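Local coordinates for cysteine-rich repeat secretory protein 15 (Arabidopsis thaliana, PDB 6GRF) that probably modulates cell-to-cell trafficking at plasmodesmata, as a membrane-bound protein whose extracellular part carries two DUF26 domains in tandem, at residues Val85-Ile88 / Thr89-Cys92; Ser99-Glu103 / Gly104-Arg108; Asp137-Lys140 / Arg141-Asp144; Glu185-Gly188 / Lys189-Leu193. All blocks are in the same frame, centred on the assembly; numbering follows the deposited sequence.

Contact 1: Val85-Ile88 / Thr89-Cys92; sequences VDQI and TLIC
Gln-87 and Ile-91, one helical turn apart, meet side chain to side chain. The glutamine first runs away from the next turn, then bends at chi2 (76°), which swings its amide back across the branched isoleucine so that the two chains cross obliquely. The touching atoms are the amide nitrogen NE2 of Gln-87 and the methyl CG2 of Ile-91, 3.3 Å apart. On the isoleucine, chi1 of 62° places CG1 between the backbone N and the carbonyl carbon and leaves CG2 beside the backbone N, facing the amide. CG1 itself rests 3.5 Å from Gln-87 O, the same oxygen that accepts the 2.9 Å hydrogen bond from Ile-91 N.

Thr-89 faces another side of the helix. Its hydroxyl OG1 accepts a hydrogen bond from Arg-28 and lies 3.2 Å from Val-85 O, where the backbone bond from Thr-89 N is itself weak, at 3.5 Å. A threonine suits this place, since its hydroxyl can serve a charged neighbour and stay close to the backbone. Ile-88, by contrast, is apolar and buried, packing on strand 98-102 (Ala-98, Leu-100) and strand 105-110 (Leu-107, Tyr-109), with CG2 against Leu-107, while Val-85 touches helix 23-39 and Leu-107.

The turn ends at Cys-92, the first residue to leave helical geometry. Its N still gives Ile-88 O a weak bond of 3.0 Å, and its SG forms a disulfide with Cys-13. This is the C-terminal end of a helix packed on an antiparallel sheet and tied by a disulfide to the edge strand 8-13, as belongs to the cysteine-rich DUF26 (Gnk2-homologous) fold.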
ATOM      1  N   VAL A  85      -9.260  -3.879  -9.504  1.00 34.81           N
ATOM      2  CA  VAL A  85      -9.692  -3.007 -10.602  1.00 35.59           C
ATOM      3  C   VAL A  85     -11.224  -2.836 -10.552  1.00 38.27           C
ATOM      4  O   VAL A  85     -11.737  -1.724 -10.729  1.00 38.42           O
ATOM      5  CB  VAL A  85      -9.172  -3.544 -11.949  1.00 35.71           C
ATOM      6  CG1 VAL A  85      -9.914  -2.963 -13.141  1.00 37.51           C
ATOM      7  CG2 VAL A  85      -7.680  -3.294 -12.079  1.00 33.60           C
ATOM      8  N   ASP A  86     -11.951  -3.920 -10.257  1.00 40.62           N
ATOM      9  CA  ASP A  86     -13.389  -3.863 -10.124  1.00 43.53           C
ATOM     10  C   ASP A  86     -13.760  -3.016  -8.902  1.00 42.82           C
ATOM     11  O   ASP A  86     -14.594  -2.142  -8.984  1.00 43.54           O
ATOM     12  CB  ASP A  86     -13.985  -5.266 -10.046  1.00 47.20           C
ATOM     13  CG  ASP A  86     -13.836  -6.034 -11.348  1.00 50.15           C
ATOM     14  OD1 ASP A  86     -14.188  -5.459 -12.407  1.00 52.17           O
ATOM     15  OD2 ASP A  86     -13.363  -7.198 -11.298  1.00 51.71           O
ATOM     16  N   GLN A  87     -13.120  -3.274  -7.765  1.00 41.47           N
ATOM     17  CA  GLN A  87     -13.495  -2.590  -6.526  1.00 41.78           C
ATOM     18  C   GLN A  87     -13.226  -1.080  -6.627  1.00 39.21           C
ATOM     19  O   GLN A  87     -14.035  -0.291  -6.157  1.00 39.59           O
ATOM     20  CB  GLN A  87     -12.761  -3.207  -5.330  1.00 42.02           C
ATOM     21  CG  GLN A  87     -12.985  -2.474  -4.010  1.00 43.62           C
ATOM     22  CD  GLN A  87     -14.325  -2.716  -3.357  1.00 47.11           C
ATOM     23  OE1 GLN A  87     -15.141  -3.520  -3.808  1.00 49.87           O
ATOM     24  NE2 GLN A  87     -14.562  -2.019  -2.258  1.00 48.63           N
ATOM     25  N   ILE A  88     -12.080  -0.686  -7.194  1.00 36.59           N
ATOM     26  CA  ILE A  88     -11.666   0.718  -7.149  1.00 35.95           C
ATOM     27  C   ILE A  88     -12.658   1.554  -7.970  1.00 38.15           C
ATOM     28  O   ILE A  88     -12.975   2.691  -7.599  1.00 39.05           O
ATOM     29  CB  ILE A  88     -10.204   0.927  -7.595  1.00 33.37           C
ATOM     30  CG1 ILE A  88      -9.644   2.239  -7.037  1.00 33.08           C
ATOM     31  CG2 ILE A  88     -10.048   0.871  -9.109  1.00 33.11           C
ATOM     32  CD1 ILE A  88      -8.171   2.456  -7.306  1.00 31.22           C
ATOM     33  N   THR A  89     -13.164   0.967  -9.062  1.00 39.71           N
ATOM     34  CA  THR A  89     -14.219   1.575  -9.896  1.00 42.85           C
ATOM     35  C   THR A  89     -15.507   1.713  -9.076  1.00 45.67           C
ATOM     36  O   THR A  89     -16.184   2.723  -9.171  1.00 47.33           O
ATOM     37  CB  THR A  89     -14.437   0.758 -11.179  1.00 43.70           C
ATOM     38  OG1 THR A  89     -13.228   0.799 -11.937  1.00 41.12           O
ATOM     39  CG2 THR A  89     -15.591   1.254 -12.021  1.00 47.15           C
ATOM     40  N   LEU A  90     -15.814   0.685  -8.272  1.00 46.75           N
ATOM     41  CA  LEU A  90     -17.033   0.602  -7.461  1.00 50.55           C
ATOM     42  C   LEU A  90     -17.055   1.695  -6.380  1.00 51.41           C
ATOM     43  O   LEU A  90     -18.052   2.397  -6.248  1.00 54.22           O
ATOM     44  CB  LEU A  90     -17.128  -0.796  -6.831  1.00 51.23           C
ATOM     45  CG  LEU A  90     -18.509  -1.214  -6.320  1.00 54.92           C
ATOM     46  CD1 LEU A  90     -18.692  -2.729  -6.397  1.00 55.99           C
ATOM     47  CD2 LEU A  90     -18.750  -0.723  -4.897  1.00 55.79           C
ATOM     48  N   ILE A  91     -15.985   1.814  -5.584  1.00 50.05           N
ATOM     49  CA  ILE A  91     -15.998   2.760  -4.443  1.00 51.66           C
ATOM     50  C   ILE A  91     -15.617   4.174  -4.897  1.00 51.58           C
ATOM     51  O   ILE A  91     -15.887   5.114  -4.172  1.00 53.71           O
ATOM     52  CB  ILE A  91     -15.116   2.299  -3.261  1.00 50.72           C
ATOM     53  CG1 ILE A  91     -13.639   2.175  -3.641  1.00 48.23           C
ATOM     54  CG2 ILE A  91     -15.660   1.014  -2.658  1.00 51.88           C
ATOM     55  CD1 ILE A  91     -12.705   2.183  -2.449  1.00 48.14           C
ATOM     56  N   CYS A  92     -14.989   4.318  -6.071  1.00 50.10           N
ATOM     57  CA  CYS A  92     -14.526   5.624  -6.558  1.00 50.73           C
ATOM     58  C   CYS A  92     -14.961   5.839  -8.008  1.00 50.77           C
ATOM     59  O   CYS A  92     -14.131   5.898  -8.896  1.00 48.26           O
ATOM     60  CB  CYS A  92     -13.011   5.732  -6.447  1.00 48.74           C
ATOM     61  SG  CYS A  92     -12.414   5.629  -4.742  1.00 50.91           S
TER

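Contact 2: Ser99-Glu103 / Gly104-Arg108; sequences SLQLE and GCFLR
Gln-101 and Phe-106 both turn CG away from the backbone N (chi1 179° and 173°), which carries the amide and the ring out over the same face of the sheet. The glutamine then folds at chi2, laying its amide carbon CD 3.9 Å from Phe-106 CB. The two side chains cross at about a right angle, yet amide and ring planes are only 13° apart, so the flat groups run nearly parallel. Ser-99 CB approaches the ring obliquely, 4.0 Å from Phe-106 CE1, and Arg-108, which pairs with Ser-99, finds its charge partner in Glu-110.

Leucines suit the other face, where their branched apolar ends meet Ser-84, Gln-87 and Ile-88 of helix 74-91: Leu-100 and Leu-107 form a hydrogen-bonded pair, N to O 2.9 Å in each direction. Next along, Leu-102 N reaches Cys-105 O at 2.8 Å, while the return bond from Cys-105 N to Leu-102 O is weak at 3.3 Å. Leu-102 CD1 also packs against Cys-105 SG, which is disulfide-bonded to Cys-80 of the helix. Glu-103 and compact Gly-104 alone make the bend, a type I turn closing a two-residue beta hairpin in the antiparallel sheet of the first DUF26 domain.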
ATOM      1  N   SER A  99      -6.968   5.336  -4.693  1.00 33.97           N
ATOM      2  CA  SER A  99      -6.100   4.272  -4.230  1.00 32.93           C
ATOM      3  C   SER A  99      -6.935   3.249  -3.451  1.00 32.71           C
ATOM      4  O   SER A  99      -7.989   3.574  -2.895  1.00 33.04           O
ATOM      5  CB  SER A  99      -4.962   4.820  -3.424  1.00 32.81           C
ATOM      6  OG  SER A  99      -5.450   5.435  -2.249  1.00 35.03           O
ATOM      7  N   LEU A 100      -6.453   2.006  -3.460  1.00 31.99           N
ATOM      8  CA  LEU A 100      -7.144   0.891  -2.862  1.00 32.40           C
ATOM      9  C   LEU A 100      -6.123  -0.127  -2.363  1.00 30.95           C
ATOM     10  O   LEU A 100      -5.298  -0.607  -3.134  1.00 29.75           O
ATOM     11  CB  LEU A 100      -8.053   0.239  -3.900  1.00 33.41           C
ATOM     12  CG  LEU A 100      -8.695  -1.062  -3.428  1.00 34.96           C
ATOM     13  CD1 LEU A 100      -9.715  -0.785  -2.334  1.00 36.28           C
ATOM     14  CD2 LEU A 100      -9.333  -1.800  -4.591  1.00 36.36           C
ATOM     15  N   GLN A 101      -6.249  -0.486  -1.084  1.00 30.89           N
ATOM     16  CA  GLN A 101      -5.408  -1.468  -0.456  1.00 30.01           C
ATOM     17  C   GLN A 101      -6.295  -2.635  -0.010  1.00 31.11           C
ATOM     18  O   GLN A 101      -7.185  -2.473   0.836  1.00 30.87           O
ATOM     19  CB  GLN A 101      -4.647  -0.808   0.693  1.00 29.74           C
ATOM     20  CG  GLN A 101      -3.734  -1.756   1.458  1.00 29.35           C
ATOM     21  CD  GLN A 101      -2.436  -2.050   0.752  1.00 28.95           C
ATOM     22  OE1 GLN A 101      -2.150  -3.197   0.420  1.00 30.42           O
ATOM     23  NE2 GLN A 101      -1.621  -1.029   0.549  1.00 28.01           N
ATOM     24  N   LEU A 102      -6.091  -3.783  -0.662  1.00 31.90           N
ATOM     25  CA  LEU A 102      -6.605  -5.068  -0.223  1.00 33.90           C
ATOM     26  C   LEU A 102      -5.475  -5.777   0.525  1.00 34.57           C
ATOM     27  O   LEU A 102      -4.321  -5.351   0.437  1.00 32.79           O
ATOM     28  CB  LEU A 102      -7.062  -5.880  -1.438  1.00 34.81           C
ATOM     29  CG  LEU A 102      -8.081  -5.208  -2.366  1.00 35.20           C
ATOM     30  CD1 LEU A 102      -8.586  -6.188  -3.409  1.00 36.49           C
ATOM     31  CD2 LEU A 102      -9.259  -4.635  -1.592  1.00 36.15           C
ATOM     32  N   GLU A 103      -5.796  -6.858   1.237  1.00 37.26           N
ATOM     33  CA  GLU A 103      -4.771  -7.594   1.969  1.00 39.46           C
ATOM     34  C   GLU A 103      -3.608  -7.964   1.031  1.00 37.90           C
ATOM     35  O   GLU A 103      -2.448  -7.853   1.404  1.00 38.68           O
ATOM     36  CB  GLU A 103      -5.367  -8.837   2.634  1.00 44.01           C
ATOM     37  CG  GLU A 103      -4.351  -9.675   3.395  1.00 46.72           C
ATOM     38  CD  GLU A 103      -3.476  -8.900   4.371  1.00 49.38           C
ATOM     39  OE1 GLU A 103      -4.027  -8.071   5.147  1.00 52.75           O
ATOM     40  OE2 GLU A 103      -2.238  -9.109   4.344  1.00 52.71           O
ATOM     41  N   GLY A 104      -3.927  -8.381  -0.192  1.00 37.16           N
ATOM     42  CA  GLY A 104      -2.955  -8.927  -1.118  1.00 36.53           C
ATOM     43  C   GLY A 104      -2.333  -7.908  -2.066  1.00 34.87           C
ATOM     44  O   GLY A 104      -1.329  -8.202  -2.687  1.00 34.26           O
ATOM     45  N   CYS A 105      -2.943  -6.733  -2.243  1.00 34.42           N
ATOM     46  CA  CYS A 105      -2.478  -5.848  -3.320  1.00 32.99           C
ATOM     47  C   CYS A 105      -2.939  -4.408  -3.114  1.00 31.40           C
ATOM     48  O   CYS A 105      -3.895  -4.120  -2.401  1.00 31.20           O
ATOM     49  CB  CYS A 105      -2.905  -6.358  -4.692  1.00 34.94           C
ATOM     50  SG  CYS A 105      -4.690  -6.620  -4.868  1.00 38.65           S
ATOM     51  N   PHE A 106      -2.191  -3.513  -3.759  1.00 29.57           N
ATOM     52  CA  PHE A 106      -2.396  -2.101  -3.718  1.00 28.33           C
ATOM     53  C   PHE A 106      -2.473  -1.592  -5.159  1.00 27.86           C
ATOM     54  O   PHE A 106      -1.677  -2.014  -5.993  1.00 27.63           O
ATOM     55  CB  PHE A 106      -1.261  -1.451  -2.932  1.00 27.12           C
ATOM     56  CG  PHE A 106      -1.263   0.055  -2.937  1.00 27.27           C
ATOM     57  CD1 PHE A 106      -2.207   0.764  -2.214  1.00 27.61           C
ATOM     58  CD2 PHE A 106      -0.293   0.761  -3.632  1.00 27.18           C
ATOM     59  CE1 PHE A 106      -2.191   2.150  -2.194  1.00 27.93           C
ATOM     60  CE2 PHE A 106      -0.273   2.145  -3.601  1.00 27.02           C
ATOM     61  CZ  PHE A 106      -1.225   2.836  -2.891  1.00 27.51           C
ATOM     62  N   LEU A 107      -3.455  -0.726  -5.426  1.00 27.60           N
ATOM     63  CA  LEU A 107      -3.654  -0.116  -6.739  1.00 27.86           C
ATOM     64  C   LEU A 107      -3.828   1.390  -6.564  1.00 27.53           C
ATOM     65  O   LEU A 107      -4.569   1.819  -5.700  1.00 27.59           O
ATOM     66  CB  LEU A 107      -4.902  -0.741  -7.357  1.00 29.08           C
ATOM     67  CG  LEU A 107      -5.284  -0.220  -8.736  1.00 29.72           C
ATOM     68  CD1 LEU A 107      -4.201  -0.547  -9.756  1.00 29.78           C
ATOM     69  CD2 LEU A 107      -6.610  -0.807  -9.159  1.00 30.78           C
ATOM     70  N   ARG A 108      -3.166   2.180  -7.416  1.00 27.48           N
ATOM     71  CA  ARG A 108      -3.216   3.638  -7.311  1.00 27.84           C
ATOM     72  C   ARG A 108      -3.127   4.272  -8.703  1.00 28.09           C
ATOM     73  O   ARG A 108      -2.342   3.849  -9.539  1.00 26.96           O
ATOM     74  CB  ARG A 108      -2.055   4.152  -6.457  1.00 27.39           C
ATOM     75  CG  ARG A 108      -2.092   5.645  -6.175  1.00 28.26           C
ATOM     76  CD  ARG A 108      -0.926   6.102  -5.315  1.00 27.80           C
ATOM     77  NE  ARG A 108      -0.958   7.537  -5.076  1.00 28.71           N
ATOM     78  CZ  ARG A 108       0.054   8.249  -4.575  1.00 29.25           C
ATOM     79  NH1 ARG A 108       1.119   7.647  -4.067  1.00 28.85           N
ATOM     80  NH2 ARG A 108       0.001   9.572  -4.601  1.00 30.41           N
TER

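Contact 3: Asp137-Lys140 / Arg141-Asp144; sequences DFFK and RRDD
Arg-142 lies alongside Phe-139, the two side chains pointing the same way. Its CB starts close to the helix backbone, 3.5 Å from Phe-138 O. Beyond CB the chain kinks at chi2 (-125°) and again at chi3, two departures from an extended form that bring the guanidinium round to the phenylalanine. NE comes within 4.0 Å of Phe-139 CD1, and this same ring carbon lies over one face of the guanidinium, toward its rim. CZ lies 3.8 Å from Phe-139 CD1, and NH1 makes the nearest approach to that carbon, 3.6 Å. The planes stand 71° apart, so this is no stack of parallel groups. At the edge of the guanidinium, NH1 gives a bond to a water, which in turn donates to Phe-139 O and Asp-143 OD1; two of the water's distances are short, so its position is doubtful. NH2, at the far tip, bonds to Gly-195 O and Tyr-211 OH. A long, flat arginine with several N-H donors suits a buried site with several acceptors.

On another side of the helix, Asp-137 and Arg-141 form a long salt bridge, OD1 to NE 3.6 Å, their planes 80° apart. Its first torsion lays Arg-141 CG close to Asp-137 O, 3.0 Å away, and the bend at chi2 leads NE to the carboxylate.

Within the second domain this part of helix 136-149 has partners on two strands and a helix: Phe-138 packs on Val-164 of strand 164-170 and meets the ring of Tyr-216, Arg-142 reaches Tyr-211 of strand 207-213, and Asp-143 pairs with Lys-191 of helix 176-193.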
ATOM      1  N   ASP A 137       8.727  -7.066  28.256  1.00 38.55           N
ATOM      2  CA  ASP A 137       9.322  -7.989  27.306  1.00 37.84           C
ATOM      3  C   ASP A 137       8.622  -7.878  25.941  1.00 36.12           C
ATOM      4  O   ASP A 137       9.278  -7.907  24.906  1.00 34.10           O
ATOM      5  CB  ASP A 137       9.278  -9.426  27.827  1.00 40.05           C
ATOM      6  CG  ASP A 137       9.993 -10.401  26.907  1.00 41.06           C
ATOM      7  OD1 ASP A 137      11.226 -10.253  26.736  1.00 41.35           O
ATOM      8  OD2 ASP A 137       9.300 -11.268  26.327  1.00 43.37           O
ATOM      9  N   PHE A 138       7.290  -7.775  25.949  1.00 35.94           N
ATOM     10  CA  PHE A 138       6.525  -7.610  24.730  1.00 35.26           C
ATOM     11  C   PHE A 138       7.024  -6.390  23.945  1.00 34.84           C
ATOM     12  O   PHE A 138       7.191  -6.455  22.731  1.00 33.78           O
ATOM     13  CB  PHE A 138       5.038  -7.430  25.029  1.00 36.13           C
ATOM     14  CG  PHE A 138       4.227  -7.220  23.780  1.00 35.47           C
ATOM     15  CD1 PHE A 138       3.954  -8.283  22.932  1.00 35.09           C
ATOM     16  CD2 PHE A 138       3.797  -5.951  23.418  1.00 35.51           C
ATOM     17  CE1 PHE A 138       3.221  -8.086  21.772  1.00 34.46           C
ATOM     18  CE2 PHE A 138       3.072  -5.758  22.251  1.00 34.51           C
ATOM     19  CZ  PHE A 138       2.796  -6.825  21.429  1.00 33.86           C
ATOM     20  N   PHE A 139       7.249  -5.279  24.652  1.00 35.63           N
ATOM     21  CA  PHE A 139       7.596  -4.016  24.023  1.00 35.74           C
ATOM     22  C   PHE A 139       9.045  -4.046  23.522  1.00 35.11           C
ATOM     23  O   PHE A 139       9.347  -3.467  22.494  1.00 33.03           O
ATOM     24  CB  PHE A 139       7.253  -2.859  24.965  1.00 37.39           C
ATOM     25  CG  PHE A 139       5.764  -2.662  25.065  1.00 38.60           C
ATOM     26  CD1 PHE A 139       5.017  -2.353  23.938  1.00 38.89           C
ATOM     27  CD2 PHE A 139       5.097  -2.860  26.260  1.00 40.77           C
ATOM     28  CE1 PHE A 139       3.641  -2.211  24.011  1.00 39.90           C
ATOM     29  CE2 PHE A 139       3.719  -2.726  26.332  1.00 42.12           C
ATOM     30  CZ  PHE A 139       2.994  -2.398  25.209  1.00 41.60           C
ATOM     31  N   LYS A 140       9.930  -4.745  24.230  1.00 35.56           N
ATOM     32  CA  LYS A 140      11.294  -4.872  23.783  1.00 35.96           C
ATOM     33  C   LYS A 140      11.337  -5.720  22.498  1.00 34.22           C
ATOM     34  O   LYS A 140      12.112  -5.432  21.585  1.00 33.16           O
ATOM     35  CB  LYS A 140      12.184  -5.470  24.878  1.00 38.42           C
ATOM     36  CG  LYS A 140      13.669  -5.431  24.537  1.00 40.50           C
ATOM     37  CD  LYS A 140      14.606  -5.849  25.664  1.00 43.88           C
ATOM     38  CE  LYS A 140      15.980  -5.200  25.584  1.00 45.80           C
ATOM     39  NZ  LYS A 140      16.511  -5.145  24.195  1.00 45.58           N
ATOM     40  N   ARG A 141      10.507  -6.765  22.435  1.00 33.72           N
ATOM     41  CA  ARG A 141      10.467  -7.648  21.274  1.00 33.28           C
ATOM     42  C   ARG A 141       9.856  -6.889  20.087  1.00 32.10           C
ATOM     43  O   ARG A 141      10.292  -7.040  18.964  1.00 30.13           O
ATOM     44  CB  ARG A 141       9.666  -8.920  21.558  1.00 34.79           C
ATOM     45  CG  ARG A 141      10.182  -9.751  22.727  1.00 36.92           C
ATOM     46  CD  ARG A 141      11.228 -10.769  22.341  1.00 38.06           C
ATOM     47  NE  ARG A 141      11.586 -11.691  23.421  1.00 40.38           N
ATOM     48  CZ  ARG A 141      12.621 -12.520  23.360  1.00 41.28           C
ATOM     49  NH1 ARG A 141      13.278 -12.656  22.221  1.00 41.50           N
ATOM     50  NH2 ARG A 141      13.003 -13.194  24.429  1.00 43.29           N
ATOM     51  N   ARG A 142       8.841  -6.074  20.359  1.00 31.61           N
ATOM     52  CA  ARG A 142       8.252  -5.250  19.331  1.00 31.44           C
ATOM     53  C   ARG A 142       9.325  -4.321  18.753  1.00 30.73           C
ATOM     54  O   ARG A 142       9.455  -4.227  17.550  1.00 29.44           O
ATOM     55  CB  ARG A 142       7.073  -4.451  19.889  1.00 32.13           C
ATOM     56  CG  ARG A 142       6.310  -3.665  18.831  1.00 31.86           C
ATOM     57  CD  ARG A 142       6.226  -2.197  19.200  1.00 32.96           C
ATOM     58  NE  ARG A 142       5.017  -1.899  19.929  1.00 34.32           N
ATOM     59  CZ  ARG A 142       4.740  -0.750  20.525  1.00 35.61           C
ATOM     60  NH1 ARG A 142       5.665  -0.085  21.196  1.00 35.21           N
ATOM     61  NH2 ARG A 142       3.510  -0.279  20.438  1.00 37.29           N
ATOM     62  N   ASP A 143      10.068  -3.633  19.627  1.00 31.41           N
ATOM     63  CA  ASP A 143      11.161  -2.767  19.221  1.00 32.94           C
ATOM     64  C   ASP A 143      12.147  -3.520  18.318  1.00 32.43           C
ATOM     65  O   ASP A 143      12.531  -2.991  17.282  1.00 32.06           O
ATOM     66  CB  ASP A 143      11.887  -2.147  20.413  1.00 34.96           C
ATOM     67  CG  ASP A 143      11.210  -0.890  20.935  1.00 37.73           C
ATOM     68  OD1 ASP A 143      10.213  -0.455  20.303  1.00 39.19           O
ATOM     69  OD2 ASP A 143      11.669  -0.361  21.979  1.00 40.33           O
ATOM     70  N   ASP A 144      12.551  -4.737  18.701  1.00 32.12           N
ATOM     71  CA  ASP A 144      13.490  -5.512  17.874  1.00 32.41           C
ATOM     72  C   ASP A 144      12.871  -5.820  16.496  1.00 30.29           C
ATOM     73  O   ASP A 144      13.550  -5.763  15.482  1.00 29.88           O
ATOM     74  CB  ASP A 144      13.919  -6.818  18.543  1.00 34.54           C
ATOM     75  CG  ASP A 144      14.628  -6.639  19.873  1.00 37.07           C
ATOM     76  OD1 ASP A 144      15.336  -5.632  20.046  1.00 38.73           O
ATOM     77  OD2 ASP A 144      14.477  -7.529  20.722  1.00 41.47           O
TER
HETATM   78  O   HOH W   1       8.118  -1.000  21.446  1.00 37.73           O

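Contact 4: Glu185-Gly188 / Lys189-Leu193; sequences ESVG and KLKNL
The flat amide of Asn-192 turns back on Gly-188, in the closing turn of helix 176-193, the long helix that packs on the antiparallel sheet of the second DUF26 domain. Gly-188 O sits beside the amide, 19° out of its plane, and takes a 2.7 Å bond from ND2. The backbone N of Asn-192 bonds to the same oxygen at 3.0 Å, and the two donors come from opposite faces of the carbonyl plane. One acceptor is thus gripped twice, and the short polar asparagine suits a helix end, where its amide can add to the backbone pairing.

Glu-185 and Lys-189 carry opposite charges one turn apart without forming a salt bridge: OE2 of Glu-185 meets CE of Lys-189 at 3.4 Å, while NZ stays 4.1 Å from it. Such a pair suits a helix surface, and the proximity probably still gives some electrostatic benefit.

On the side facing helix 136-149, Val-187 and Lys-191 run side by side. The lysine is the right length here, its CD and CE running past methyl CG1 of the valine while a bend at chi4 (-82°) lets NZ reach Asp-143. Leu-190 is buried between strands 199-204 and 207-213 and Leu-146 of helix 136-149, with its CG 3.6 Å from Ser-186 O. The tightest spot joins methyl CG1 of Val-187 to CE of Lys-191, 3.3 Å apart, closer than carbons usually pack.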
ATOM      1  N   GLU A 185       9.593   6.141   8.872  1.00 31.68           N
ATOM      2  CA  GLU A 185       8.432   6.932   9.240  1.00 32.96           C
ATOM      3  C   GLU A 185       7.270   6.023   9.681  1.00 31.54           C
ATOM      4  O   GLU A 185       6.545   6.381  10.583  1.00 31.35           O
ATOM      5  CB  GLU A 185       8.028   7.846   8.077  1.00 34.97           C
ATOM      6  CG  GLU A 185       6.827   8.735   8.376  1.00 37.20           C
ATOM      7  CD  GLU A 185       7.088   9.858   9.364  1.00 40.07           C
ATOM      8  OE1 GLU A 185       8.259  10.028   9.766  1.00 42.03           O
ATOM      9  OE2 GLU A 185       6.119  10.569   9.721  1.00 43.64           O
ATOM     10  N   SER A 186       7.059   4.890   9.005  1.00 30.67           N
ATOM     11  CA  SER A 186       5.993   3.933   9.368  1.00 31.68           C
ATOM     12  C   SER A 186       6.119   3.491  10.828  1.00 32.10           C
ATOM     13  O   SER A 186       5.150   3.458  11.565  1.00 32.26           O
ATOM     14  CB  SER A 186       6.040   2.710   8.514  1.00 31.54           C
ATOM     15  OG  SER A 186       5.161   2.844   7.427  1.00 34.58           O
ATOM     16  N   VAL A 187       7.335   3.101  11.187  1.00 32.07           N
ATOM     17  CA  VAL A 187       7.634   2.517  12.472  1.00 33.03           C
ATOM     18  C   VAL A 187       7.458   3.591  13.543  1.00 33.61           C
ATOM     19  O   VAL A 187       6.861   3.330  14.601  1.00 34.30           O
ATOM     20  CB  VAL A 187       9.045   1.898  12.455  1.00 33.28           C
ATOM     21  CG1 VAL A 187       9.662   1.763  13.841  1.00 34.16           C
ATOM     22  CG2 VAL A 187       9.012   0.563  11.724  1.00 33.06           C
ATOM     23  N   GLY A 188       7.974   4.790  13.259  1.00 33.63           N
ATOM     24  CA  GLY A 188       7.752   5.942  14.115  1.00 34.35           C
ATOM     25  C   GLY A 188       6.273   6.111  14.415  1.00 34.71           C
ATOM     26  O   GLY A 188       5.880   6.358  15.545  1.00 35.02           O
ATOM     27  N   LYS A 189       5.449   5.952  13.376  1.00 34.37           N
ATOM     28  CA  LYS A 189       4.020   6.154  13.476  1.00 35.31           C
ATOM     29  C   LYS A 189       3.377   5.033  14.298  1.00 34.06           C
ATOM     30  O   LYS A 189       2.462   5.295  15.059  1.00 34.71           O
ATOM     31  CB  LYS A 189       3.378   6.193  12.089  1.00 35.90           C
ATOM     32  CG  LYS A 189       3.669   7.441  11.280  1.00 37.88           C
ATOM     33  CD  LYS A 189       3.059   8.680  11.864  1.00 40.70           C
ATOM     34  CE  LYS A 189       2.964   9.802  10.855  1.00 42.71           C
ATOM     35  NZ  LYS A 189       2.515  11.049  11.518  1.00 45.88           N
ATOM     36  N   LEU A 190       3.826   3.793  14.082  1.00 32.43           N
ATOM     37  CA  LEU A 190       3.317   2.648  14.818  1.00 32.85           C
ATOM     38  C   LEU A 190       3.553   2.917  16.308  1.00 34.05           C
ATOM     39  O   LEU A 190       2.643   2.775  17.108  1.00 34.51           O
ATOM     40  CB  LEU A 190       3.980   1.343  14.348  1.00 31.32           C
ATOM     41  CG  LEU A 190       3.386   0.708  13.088  1.00 31.00           C
ATOM     42  CD1 LEU A 190       4.308  -0.345  12.495  1.00 30.23           C
ATOM     43  CD2 LEU A 190       2.018   0.110  13.356  1.00 31.53           C
ATOM     44  N   LYS A 191       4.750   3.403  16.640  1.00 34.89           N
ATOM     45  CA  LYS A 191       5.125   3.642  18.026  1.00 37.07           C
ATOM     46  C   LYS A 191       4.290   4.790  18.601  1.00 38.72           C
ATOM     47  O   LYS A 191       3.847   4.714  19.727  1.00 39.09           O
ATOM     48  CB  LYS A 191       6.619   3.944  18.149  1.00 37.58           C
ATOM     49  CG  LYS A 191       7.552   2.761  17.929  1.00 37.40           C
ATOM     50  CD  LYS A 191       8.970   3.203  17.645  1.00 38.68           C
ATOM     51  CE  LYS A 191       9.857   2.102  17.104  1.00 39.10           C
ATOM     52  NZ  LYS A 191      10.395   1.243  18.188  1.00 40.59           N
ATOM     53  N   ASN A 192       4.066   5.850  17.819  1.00 39.96           N
ATOM     54  CA  ASN A 192       3.588   7.109  18.398  1.00 42.32           C
ATOM     55  C   ASN A 192       2.050   7.150  18.391  1.00 42.10           C
ATOM     56  O   ASN A 192       1.461   7.760  19.282  1.00 43.12           O
ATOM     57  CB  ASN A 192       4.341   8.300  17.788  1.00 44.40           C
ATOM     58  CG  ASN A 192       5.765   8.398  18.328  1.00 46.84           C
ATOM     59  OD1 ASN A 192       5.983   8.798  19.479  1.00 49.57           O
ATOM     60  ND2 ASN A 192       6.750   7.983  17.538  1.00 45.66           N
ATOM     61  N   LEU A 193       1.401   6.433  17.465  1.00 40.89           N
ATOM     62  CA  LEU A 193      -0.079   6.390  17.394  1.00 41.66           C
ATOM     63  C   LEU A 193      -0.659   5.179  18.145  1.00 41.74           C
ATOM     64  O   LEU A 193      -1.790   5.243  18.625  1.00 43.45           O
ATOM     65  CB  LEU A 193      -0.511   6.358  15.925  1.00 40.68           C
ATOM     66  CG  LEU A 193      -0.070   7.547  15.068  1.00 40.82           C
ATOM     67  CD1 LEU A 193      -0.430   7.313  13.606  1.00 39.61           C
ATOM     68  CD2 LEU A 193      -0.683   8.847  15.562  1.00 42.32           C
TER

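From the N terminus the chain first meets contact 1, at the end of helix 74-91, and then contact 2, where the hairpin of strands 98-102 and 105-110 turns back on itself. These two touch: Leu-100 and Leu-107 pack on Gln-87 and Ile-88, joining helix to sheet in the first domain. Contact 3 follows on helix 136-149 and contact 4 on helix 176-193, both in the second domain, where a salt bridge between the two helices makes contacts 3 and 4 touch. Each contact is local and lies in series, so none nests or crosses. The two domains repeat the same strand order, and contacts 2 and 4 come within about 10 Å between nearest atoms, without touching.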